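Local coordinates for protein Amuc_1102 (Akkermansia muciniphila, PDB 7DSZ) that is of unknown function but adopts an immunoglobulin-like fold related to archaeal type IV pilus proteins, and is probably linked to pilus-type assemblies, at residues 99-104 / 193-198. Numbering follows the deposited sequence.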
loop_
_atom_site.group_PDB
_atom_site.type_symbol
_atom_site.label_atom_id
_atom_site.label_comp_id
_atom_site.label_asym_id
_atom_site.label_seq_id
_atom_site.Cartn_x
_atom_site.Cartn_y
_atom_site.Cartn_z
ATOM N N LYS C 99 -10.144 8.049 6.394
ATOM C CA LYS C 99 -10.524 9.323 5.789
ATOM C C LYS C 99 -11.012 9.036 4.376
ATOM O O LYS C 99 -10.243 8.560 3.537
ATOM C CB LYS C 99 -9.358 10.312 5.777
ATOM C CG LYS C 99 -9.748 11.694 5.236
ATOM C CD LYS C 99 -8.575 12.669 5.312
ATOM C CE LYS C 99 -8.925 14.018 4.682
ATOM N NZ LYS C 99 -8.921 15.152 5.669
ATOM N N TYR C 100 -12.291 9.289 4.131
ATOM C CA TYR C 100 -12.876 9.119 2.809
ATOM C C TYR C 100 -12.801 10.442 2.077
ATOM O O TYR C 100 -12.940 11.495 2.693
ATOM C CB TYR C 100 -14.336 8.671 2.914
ATOM C CG TYR C 100 -14.474 7.274 3.408
ATOM C CD1 TYR C 100 -14.201 6.195 2.573
ATOM C CD2 TYR C 100 -14.840 7.022 4.726
ATOM C CE1 TYR C 100 -14.324 4.897 3.030
ATOM C CE2 TYR C 100 -14.969 5.724 5.188
ATOM C CZ TYR C 100 -14.706 4.677 4.341
ATOM O OH TYR C 100 -14.824 3.388 4.792
ATOM N N VAL C 101 -12.576 10.389 0.762
ATOM C CA VAL C 101 -12.532 11.604 -0.041
ATOM C C VAL C 101 -13.571 11.499 -1.145
ATOM O O VAL C 101 -13.964 10.403 -1.557
ATOM C CB VAL C 101 -11.129 11.874 -0.630
ATOM C CG1 VAL C 101 -10.166 12.284 0.479
ATOM C CG2 VAL C 101 -10.621 10.636 -1.357
ATOM N N ASN C 102 -14.041 12.664 -1.596
ATOM C CA ASN C 102 -15.100 12.753 -2.600
ATOM C C ASN C 102 -16.339 11.991 -2.139
ATOM O O ASN C 102 -16.744 11.000 -2.741
ATOM C CB ASN C 102 -14.640 12.202 -3.959
ATOM C CG ASN C 102 -13.469 12.945 -4.538
ATOM O OD1 ASN C 102 -13.299 14.151 -4.337
ATOM N ND2 ASN C 102 -12.624 12.214 -5.263
ATOM N N VAL C 103 -16.926 12.439 -1.039
ATOM C CA VAL C 103 -18.082 11.771 -0.460
ATOM C C VAL C 103 -19.324 12.386 -1.098
ATOM O O VAL C 103 -19.512 13.616 -0.996
ATOM C CB VAL C 103 -18.106 11.894 1.069
ATOM C CG1 VAL C 103 -19.281 11.114 1.630
ATOM C CG2 VAL C 103 -16.798 11.336 1.653
ATOM N N PRO C 104 -20.134 11.609 -1.809
ATOM C CA PRO C 104 -21.304 12.175 -2.486
ATOM C C PRO C 104 -22.348 12.581 -1.465
ATOM O O PRO C 104 -22.434 12.006 -0.379
ATOM C CB PRO C 104 -21.800 11.016 -3.359
ATOM C CG PRO C 104 -21.420 9.803 -2.604
ATOM C CD PRO C 104 -20.076 10.141 -1.945
ATOM N N TYR C 193 -18.487 1.976 -1.579
ATOM C CA TYR C 193 -17.853 2.835 -0.594
ATOM C C TYR C 193 -17.209 4.023 -1.289
ATOM O O TYR C 193 -16.830 3.933 -2.463
ATOM C CB TYR C 193 -16.750 2.082 0.164
ATOM C CG TYR C 193 -17.072 0.668 0.594
ATOM C CD1 TYR C 193 -16.847 -0.407 -0.263
ATOM C CD2 TYR C 193 -17.554 0.406 1.878
ATOM C CE1 TYR C 193 -17.112 -1.703 0.146
ATOM C CE2 TYR C 193 -17.831 -0.895 2.288
ATOM C CZ TYR C 193 -17.590 -1.933 1.412
ATOM O OH TYR C 193 -17.843 -3.237 1.764
ATOM N N PRO C 194 -17.006 5.128 -0.584
ATOM C CA PRO C 194 -16.202 6.208 -1.168
ATOM C C PRO C 194 -14.734 5.813 -1.267
ATOM O O PRO C 194 -14.264 4.830 -0.683
ATOM C CB PRO C 194 -16.390 7.381 -0.196
ATOM C CG PRO C 194 -17.485 6.950 0.772
ATOM C CD PRO C 194 -17.436 5.452 0.788
ATOM N N GLU C 195 -14.002 6.623 -2.031
ATOM C CA GLU C 195 -12.551 6.503 -2.119
ATOM C C GLU C 195 -11.906 6.760 -0.760
ATOM O O GLU C 195 -12.351 7.623 -0.001
ATOM C CB GLU C 195 -12.029 7.513 -3.150
ATOM C CG GLU C 195 -10.519 7.542 -3.333
ATOM C CD GLU C 195 -10.076 8.595 -4.351
ATOM O OE1 GLU C 195 -10.948 9.228 -4.983
ATOM O OE2 GLU C 195 -8.854 8.757 -4.523
ATOM N N ILE C 196 -10.830 6.031 -0.461
ATOM C CA ILE C 196 -10.079 6.217 0.787
ATOM C C ILE C 196 -8.835 7.046 0.522
ATOM O O ILE C 196 -8.055 6.726 -0.381
ATOM C CB ILE C 196 -9.682 4.867 1.401
ATOM C CG1 ILE C 196 -10.937 4.056 1.732
ATOM C CG2 ILE C 196 -8.748 5.086 2.625
ATOM C CD1 ILE C 196 -10.638 2.607 2.114
ATOM N N MET C 197 -8.609 8.065 1.348
ATOM C CA MET C 197 -7.392 8.855 1.228
ATOM C C MET C 197 -6.181 8.024 1.661
ATOM O O MET C 197 -6.178 7.437 2.747
ATOM C CB MET C 197 -7.490 10.123 2.071
ATOM C CG MET C 197 -6.259 10.984 1.946
ATOM S SD MET C 197 -6.330 11.912 0.403
ATOM C CE MET C 197 -6.865 13.494 1.071
ATOM N N ARG C 198 -5.175 7.955 0.788
ATOM C CA ARG C 198 -3.962 7.169 1.028
ATOM C C ARG C 198 -3.103 7.827 2.111
ATOM O O ARG C 198 -3.250 9.019 2.395
ATOM C CB ARG C 198 -3.148 7.028 -0.267
ATOM C CG ARG C 198 -3.785 6.172 -1.372
ATOM C CD ARG C 198 -3.437 4.682 -1.268
ATOM N NE ARG C 198 -4.338 3.887 -2.102
ATOM C CZ ARG C 198 -4.244 2.570 -2.283
ATOM N NH1 ARG C 198 -3.274 1.881 -1.699
ATOM N NH2 ARG C 198 -5.126 1.936 -3.049
HETATM O O HOH W 1 -7.567 7.070 5.470
HETATM O O HOH W 2 -15.455 8.631 -3.395
#
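Two backbone carbonyl oxygens, Pro194 O and Glu195 O, lie at the CD1 edge of the Tyr100 ring, near its plane. The Pro194 ring crosses it obliquely, CB 3.7 Å from Tyr100 CD1. Ile196 runs alongside, with CG1 3.7 Å from Tyr100 CE1. Phe76 meets the same ring edge-to-face, and Tyr100 OH hydrogen-bonds to Ser112 N. An alanine in place of Tyr100 would remove the ring and hydroxyl and would probably loosen Pro194 and Ile196 from strand 91-104. Two backbone hydrogen bonds join the antiparallel segments. Met197 N reaches Lys99 O at 2.8 Å, nearly along the C=O axis. Val101 N donates a hydrogen bond to Glu195 O from above the carbonyl plane. Two waters extend the pairing, one bridging Lys99 N to Met197 O, the other Asn102 O to Glu195 N. Away from the Tyr100 ring, the bent Met197 chain sets CE 3.6 Å from Val101 CG1. The extended Glu195 chain passes Val101 CG2, and its OE1 hydrogen-bonds to Ser116 of the second subunit. Asn102 ND2 hydrogen-bonds to Ser119 there. Apolar packing and backbone bonds thus add the weakly bonded strand 195-196 to the mixed sheet, while the polar ends of Asn102 and Glu195 meet the second subunit.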